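Long-range contact in lasso peptide isopeptidase AtxE2 (Asticcacaulis excentricus, PDB 5TXE), which hydrolyses the isopeptide bond of the lasso peptides astexin-2 and astexin-3, turning the threaded knots into linear peptides: residues V464-Y476 with E489-L503. The protein carries 1 engineered substitution. Residues are numbered along the deposited sequence; the frame is centred on the assembly and turned at random.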
loop_
_atom_site.group_PDB
_atom_site.type_symbol
_atom_site.label_atom_id
_atom_site.label_comp_id
_atom_site.label_asym_id
_atom_site.label_seq_id
_atom_site.Cartn_x
_atom_site.Cartn_y
_atom_site.Cartn_z
ATOM N N VAL A 464 -17.620 4.487 -11.685
ATOM C CA VAL A 464 -16.428 4.683 -10.885
ATOM C C VAL A 464 -15.207 4.457 -11.776
ATOM O O VAL A 464 -15.119 3.460 -12.489
ATOM C CB VAL A 464 -16.347 3.704 -9.700
ATOM C CG1 VAL A 464 -15.128 4.019 -8.855
ATOM C CG2 VAL A 464 -17.581 3.789 -8.867
ATOM N N LEU A 465 -14.325 5.424 -11.765
ATOM C CA LEU A 465 -13.071 5.310 -12.421
ATOM C C LEU A 465 -12.042 5.007 -11.366
ATOM O O LEU A 465 -11.712 5.854 -10.545
ATOM C CB LEU A 465 -12.738 6.596 -13.152
ATOM C CG LEU A 465 -11.395 6.636 -13.864
ATOM C CD1 LEU A 465 -11.312 5.655 -14.995
ATOM C CD2 LEU A 465 -11.186 8.047 -14.395
ATOM N N SER A 466 -11.517 3.805 -11.429
ATOM C CA SER A 466 -10.396 3.383 -10.624
ATOM C C SER A 466 -9.135 3.720 -11.403
ATOM O O SER A 466 -8.693 2.970 -12.284
ATOM C CB SER A 466 -10.501 1.883 -10.348
ATOM O OG SER A 466 -9.463 1.439 -9.521
ATOM N N PHE A 467 -8.567 4.863 -11.043
ATOM C CA PHE A 467 -7.434 5.489 -11.711
ATOM C C PHE A 467 -6.118 4.918 -11.332
ATOM O O PHE A 467 -5.824 4.782 -10.168
ATOM C CB PHE A 467 -7.392 6.944 -11.271
ATOM C CG PHE A 467 -6.333 7.774 -11.908
ATOM C CD1 PHE A 467 -6.153 7.786 -13.280
ATOM C CD2 PHE A 467 -5.592 8.631 -11.138
ATOM C CE1 PHE A 467 -5.176 8.594 -13.867
ATOM C CE2 PHE A 467 -4.625 9.463 -11.712
ATOM C CZ PHE A 467 -4.433 9.457 -13.082
ATOM N N HIS A 468 -5.327 4.571 -12.337
ATOM C CA HIS A 468 -4.002 4.113 -12.100
ATOM C C HIS A 468 -3.088 5.190 -12.567
ATOM O O HIS A 468 -2.896 5.402 -13.734
ATOM C CB HIS A 468 -3.699 2.833 -12.825
ATOM C CG HIS A 468 -2.408 2.252 -12.404
ATOM N ND1 HIS A 468 -2.320 1.337 -11.366
ATOM C CD2 HIS A 468 -1.135 2.501 -12.807
ATOM C CE1 HIS A 468 -1.047 1.035 -11.159
ATOM N NE2 HIS A 468 -0.307 1.713 -12.031
ATOM N N SER A 469 -2.508 5.884 -11.636
ATOM C CA SER A 469 -1.716 7.023 -11.976
ATOM C C SER A 469 -0.609 6.665 -12.983
ATOM O O SER A 469 0.095 5.686 -12.803
ATOM C CB SER A 469 -1.068 7.560 -10.710
ATOM O OG SER A 469 -0.658 8.872 -10.993
ATOM N N PRO A 470 -0.397 7.508 -14.004
ATOM C CA PRO A 470 0.592 7.112 -14.982
ATOM C C PRO A 470 2.020 7.485 -14.610
ATOM O O PRO A 470 2.266 8.290 -13.687
ATOM C CB PRO A 470 0.160 7.914 -16.211
ATOM C CG PRO A 470 -0.302 9.193 -15.623
ATOM C CD PRO A 470 -1.057 8.763 -14.388
ATOM N N ARG A 471 2.944 6.924 -15.380
ATOM C CA ARG A 471 4.345 7.321 -15.352
ATOM C C ARG A 471 4.565 8.807 -15.626
ATOM O O ARG A 471 3.806 9.451 -16.398
ATOM C CB ARG A 471 5.151 6.467 -16.338
ATOM C CG ARG A 471 5.422 5.074 -15.777
ATOM C CD ARG A 471 6.427 4.289 -16.604
ATOM N NE ARG A 471 7.751 4.923 -16.691
ATOM C CZ ARG A 471 8.725 4.539 -17.520
ATOM N NH1 ARG A 471 8.553 3.501 -18.332
ATOM N NH2 ARG A 471 9.881 5.195 -17.546
ATOM N N SER A 472 5.571 9.370 -14.953
ATOM C CA SER A 472 5.884 10.766 -15.188
ATOM C C SER A 472 6.827 10.879 -16.403
ATOM O O SER A 472 7.523 9.929 -16.724
ATOM C CB SER A 472 6.581 11.378 -13.992
ATOM O OG SER A 472 7.831 10.758 -13.806
ATOM N N GLU A 473 6.864 12.052 -17.018
ATOM C CA GLU A 473 7.849 12.352 -18.083
ATOM C C GLU A 473 9.279 12.146 -17.568
ATOM O O GLU A 473 10.118 11.570 -18.251
ATOM C CB GLU A 473 7.659 13.790 -18.580
ATOM C CG GLU A 473 6.256 14.031 -19.183
ATOM C CD GLU A 473 5.929 15.485 -19.559
ATOM O OE1 GLU A 473 6.689 16.053 -20.375
ATOM O OE2 GLU A 473 4.900 16.053 -19.064
ATOM N N ALA A 474 9.538 12.605 -16.341
ATOM C CA ALA A 474 10.857 12.498 -15.723
ATOM C C ALA A 474 11.313 11.060 -15.601
ATOM O O ALA A 474 12.501 10.789 -15.617
ATOM C CB ALA A 474 10.863 13.135 -14.343
ATOM N N SER A 475 10.381 10.129 -15.414
ATOM C CA SER A 475 10.761 8.724 -15.302
ATOM C C SER A 475 11.311 8.165 -16.637
ATOM O O SER A 475 11.915 7.100 -16.639
ATOM C CB SER A 475 9.576 7.889 -14.845
ATOM O OG SER A 475 8.603 7.824 -15.889
ATOM N N TYR A 476 11.085 8.878 -17.742
ATOM C CA TYR A 476 11.657 8.547 -19.056
ATOM C C TYR A 476 13.024 9.215 -19.363
ATOM O O TYR A 476 13.543 9.065 -20.475
ATOM C CB TYR A 476 10.657 8.916 -20.177
ATOM C CG TYR A 476 9.463 7.995 -20.200
ATOM C CD1 TYR A 476 9.585 6.718 -20.718
ATOM C CD2 TYR A 476 8.236 8.379 -19.669
ATOM C CE1 TYR A 476 8.525 5.852 -20.725
ATOM C CE2 TYR A 476 7.160 7.523 -19.684
ATOM C CZ TYR A 476 7.316 6.256 -20.208
ATOM O OH TYR A 476 6.281 5.362 -20.230
ATOM N N GLU A 489 10.081 16.381 -11.144
ATOM C CA GLU A 489 8.591 16.233 -11.204
ATOM C C GLU A 489 7.799 17.376 -10.519
ATOM O O GLU A 489 6.706 17.748 -10.974
ATOM C CB GLU A 489 8.152 14.904 -10.593
ATOM C CG GLU A 489 8.694 13.704 -11.351
ATOM C CD GLU A 489 8.526 12.377 -10.626
ATOM O OE1 GLU A 489 8.386 12.356 -9.387
ATOM O OE2 GLU A 489 8.597 11.339 -11.303
ATOM N N TYR A 490 8.369 17.928 -9.447
ATOM C CA TYR A 490 7.707 18.995 -8.701
ATOM C C TYR A 490 8.027 20.338 -9.248
ATOM O O TYR A 490 7.367 21.298 -8.921
ATOM C CB TYR A 490 8.067 18.948 -7.212
ATOM C CG TYR A 490 7.249 17.919 -6.448
ATOM C CD1 TYR A 490 5.987 18.240 -5.938
ATOM C CD2 TYR A 490 7.706 16.638 -6.272
ATOM C CE1 TYR A 490 5.223 17.310 -5.242
ATOM C CE2 TYR A 490 6.955 15.701 -5.578
ATOM C CZ TYR A 490 5.714 16.036 -5.058
ATOM O OH TYR A 490 4.979 15.089 -4.381
ATOM N N SER A 491 9.052 20.434 -10.081
ATOM C CA SER A 491 9.414 21.715 -10.626
ATOM C C SER A 491 8.227 22.249 -11.379
ATOM O O SER A 491 7.755 21.641 -12.356
ATOM C CB SER A 491 10.592 21.584 -11.584
ATOM O OG SER A 491 10.676 22.780 -12.302
ATOM N N ASN A 492 7.699 23.372 -10.912
ATOM C CA ASN A 492 6.522 23.986 -11.556
ATOM C C ASN A 492 5.302 23.066 -11.589
ATOM O O ASN A 492 4.415 23.189 -12.463
ATOM C CB ASN A 492 6.901 24.477 -12.967
ATOM C CG ASN A 492 7.857 25.655 -12.906
ATOM O OD1 ASN A 492 7.561 26.663 -12.272
ATOM N ND2 ASN A 492 9.050 25.488 -13.479
ATOM N N TRP A 493 5.297 22.109 -10.660
ATOM C CA TRP A 493 4.251 21.130 -10.595
ATOM C C TRP A 493 4.020 20.400 -11.935
ATOM O O TRP A 493 2.915 20.030 -12.266
ATOM C CB TRP A 493 2.960 21.809 -10.143
ATOM C CG TRP A 493 3.038 22.365 -8.709
ATOM C CD1 TRP A 493 3.242 23.673 -8.325
ATOM C CD2 TRP A 493 2.914 21.616 -7.501
ATOM N NE1 TRP A 493 3.214 23.769 -6.961
ATOM C CE2 TRP A 493 3.036 22.516 -6.438
ATOM C CE3 TRP A 493 2.686 20.275 -7.225
ATOM C CZ2 TRP A 493 2.940 22.115 -5.132
ATOM C CZ3 TRP A 493 2.602 19.872 -5.913
ATOM C CH2 TRP A 493 2.717 20.791 -4.892
ATOM N N ARG A 494 5.081 20.159 -12.682
ATOM C CA ARG A 494 4.948 19.579 -14.025
ATOM C C ARG A 494 4.242 18.234 -13.971
ATOM O O ARG A 494 3.294 18.028 -14.686
ATOM C CB ARG A 494 6.334 19.483 -14.739
ATOM C CG ARG A 494 6.819 20.825 -15.346
ATOM C CD ARG A 494 8.316 20.864 -15.798
ATOM N NE ARG A 494 8.502 19.929 -16.926
ATOM C CZ ARG A 494 9.393 20.045 -17.916
ATOM N NH1 ARG A 494 10.241 21.063 -17.988
ATOM N NH2 ARG A 494 9.422 19.118 -18.861
ATOM N N ASN A 495 4.646 17.328 -13.066
ATOM C CA ASN A 495 3.971 16.048 -13.023
ATOM C C ASN A 495 2.529 16.124 -12.506
ATOM O O ASN A 495 1.683 15.346 -12.930
ATOM C CB ASN A 495 4.756 14.992 -12.236
ATOM C CG ASN A 495 4.244 13.572 -12.525
ATOM O OD1 ASN A 495 3.989 13.222 -13.680
ATOM N ND2 ASN A 495 4.069 12.782 -11.493
ATOM N N ARG A 496 2.234 17.060 -11.618
ATOM C CA ARG A 496 0.904 17.159 -11.155
ATOM C C ARG A 496 0.010 17.552 -12.266
ATOM O O ARG A 496 -1.147 17.091 -12.335
ATOM C CB ARG A 496 0.788 18.222 -10.063
ATOM C CG ARG A 496 -0.105 17.814 -8.943
ATOM C CD ARG A 496 0.758 16.861 -8.156
ATOM N NE ARG A 496 0.089 15.703 -7.787
ATOM C CZ ARG A 496 0.647 14.723 -7.107
ATOM N NH1 ARG A 496 1.900 14.789 -6.724
ATOM N NH2 ARG A 496 -0.089 13.690 -6.779
ATOM N N TRP A 497 0.493 18.451 -13.146
ATOM C CA TRP A 497 -0.297 18.763 -14.376
ATOM C C TRP A 497 -0.486 17.549 -15.291
ATOM O O TRP A 497 -1.528 17.362 -15.881
ATOM C CB TRP A 497 0.357 19.862 -15.179
ATOM C CG TRP A 497 0.095 21.216 -14.687
ATOM C CD1 TRP A 497 0.996 22.107 -14.093
ATOM C CD2 TRP A 497 -1.134 21.901 -14.805
ATOM N NE1 TRP A 497 0.353 23.295 -13.837
ATOM C CE2 TRP A 497 -0.953 23.187 -14.265
ATOM C CE3 TRP A 497 -2.383 21.545 -15.311
ATOM C CZ2 TRP A 497 -1.969 24.099 -14.211
ATOM C CZ3 TRP A 497 -3.390 22.464 -15.263
ATOM C CH2 TRP A 497 -3.187 23.725 -14.718
ATOM N N ASN A 498 0.540 16.732 -15.444
ATOM C CA ASN A 498 0.396 15.507 -16.268
ATOM C C ASN A 498 -0.677 14.592 -15.680
ATOM O O ASN A 498 -1.483 13.946 -16.409
ATOM C CB ASN A 498 1.733 14.755 -16.304
ATOM C CG ASN A 498 1.642 13.376 -17.009
ATOM O OD1 ASN A 498 1.099 13.242 -18.121
ATOM N ND2 ASN A 498 2.200 12.343 -16.348
ATOM N N ILE A 499 -0.677 14.488 -14.350
ATOM C CA ILE A 499 -1.742 13.725 -13.702
ATOM C C ILE A 499 -3.125 14.316 -13.945
ATOM O O ILE A 499 -4.082 13.615 -14.303
ATOM C CB ILE A 499 -1.444 13.525 -12.200
ATOM C CG1 ILE A 499 -0.254 12.593 -12.083
ATOM C CG2 ILE A 499 -2.653 12.890 -11.502
ATOM C CD1 ILE A 499 0.457 12.688 -10.766
ATOM N N LEU A 500 -3.248 15.606 -13.729
ATOM C CA LEU A 500 -4.565 16.230 -13.871
ATOM C C LEU A 500 -5.059 16.139 -15.322
ATOM O O LEU A 500 -6.244 15.841 -15.582
ATOM C CB LEU A 500 -4.506 17.663 -13.452
ATOM C CG LEU A 500 -5.786 18.456 -13.638
ATOM C CD1 LEU A 500 -6.921 17.911 -12.831
ATOM C CD2 LEU A 500 -5.561 19.882 -13.237
ATOM N N HIS A 501 -4.145 16.367 -16.263
ATOM C CA HIS A 501 -4.514 16.276 -17.682
ATOM C C HIS A 501 -4.893 14.882 -18.034
ATOM O O HIS A 501 -5.794 14.674 -18.843
ATOM C CB HIS A 501 -3.368 16.709 -18.570
ATOM C CG HIS A 501 -3.100 18.184 -18.594
ATOM N ND1 HIS A 501 -4.093 19.142 -18.579
ATOM C CD2 HIS A 501 -1.935 18.858 -18.692
ATOM C CE1 HIS A 501 -3.551 20.343 -18.649
ATOM N NE2 HIS A 501 -2.242 20.198 -18.712
ATOM N N THR A 502 -4.267 13.893 -17.410
ATOM C CA THR A 502 -4.666 12.498 -17.668
ATOM C C THR A 502 -6.051 12.221 -17.168
ATOM O O THR A 502 -6.819 11.559 -17.826
ATOM C CB THR A 502 -3.690 11.494 -17.035
ATOM O OG1 THR A 502 -2.382 11.753 -17.512
ATOM C CG2 THR A 502 -4.053 10.060 -17.363
ATOM N N LEU A 503 -6.396 12.742 -16.006
ATOM C CA LEU A 503 -7.766 12.574 -15.531
ATOM C C LEU A 503 -8.781 13.245 -16.458
ATOM O O LEU A 503 -9.849 12.698 -16.701
ATOM C CB LEU A 503 -7.930 13.160 -14.126
ATOM C CG LEU A 503 -7.277 12.348 -13.016
ATOM C CD1 LEU A 503 -7.332 13.128 -11.748
ATOM C CD2 LEU A 503 -7.972 10.999 -12.843
HETATM O O HOH W 1 5.128 14.140 -15.810
#
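The ring of F467 turns one face to L503 CD2 where a strand of the alpha/beta-hydrolase sheet is covered by helix 494-512, a worked example of how a helix packs on the face of the central sheet in this fold. Strand 464-467 and helix segment 494-503 run roughly antiparallel, at 149°, their axes coming within 11.8 Å at the closest. With CG anti to its backbone N (chi1 -177°), F467 lays its ring so that L503 CD2 sits over the centre of that face, in a CH-pi contact 3.5 Å from the ring centroid. S469 CA lies over the opposite face, toward the rim, while T502 CG2 meets the edge in the ring plane, 4.0 Å from F467 CE1. An alanine at this position would probably leave L503 CD2 and T502 CG2 without the ring they pack on, opening a gap between strand and helix. Beyond the strand, P470 CG and T502 OG1 meet tip to tip, and S469 OG rests against I499 CG1; the S469 side chain also comes within about 4 Å of that of Y438, which stabilises the alkoxide intermediate, placing this loop beside the active site. Further along, the contact becomes polar. N498 ND2 gives a weak bond to R471 O, and one water bridges E473 N and N495 OD1. S472 binds both ways: its hydroxyl, held between backbone N and carbonyl carbon (chi1 65°), accepts from S475 N in an ST motif and donates to E489 OE2, which also accepts from Q485 NE2. That hydroxyl, S472 OG, meets E489 OE2 at 2.7 Å on the anti side, 23° out of the carboxylate plane.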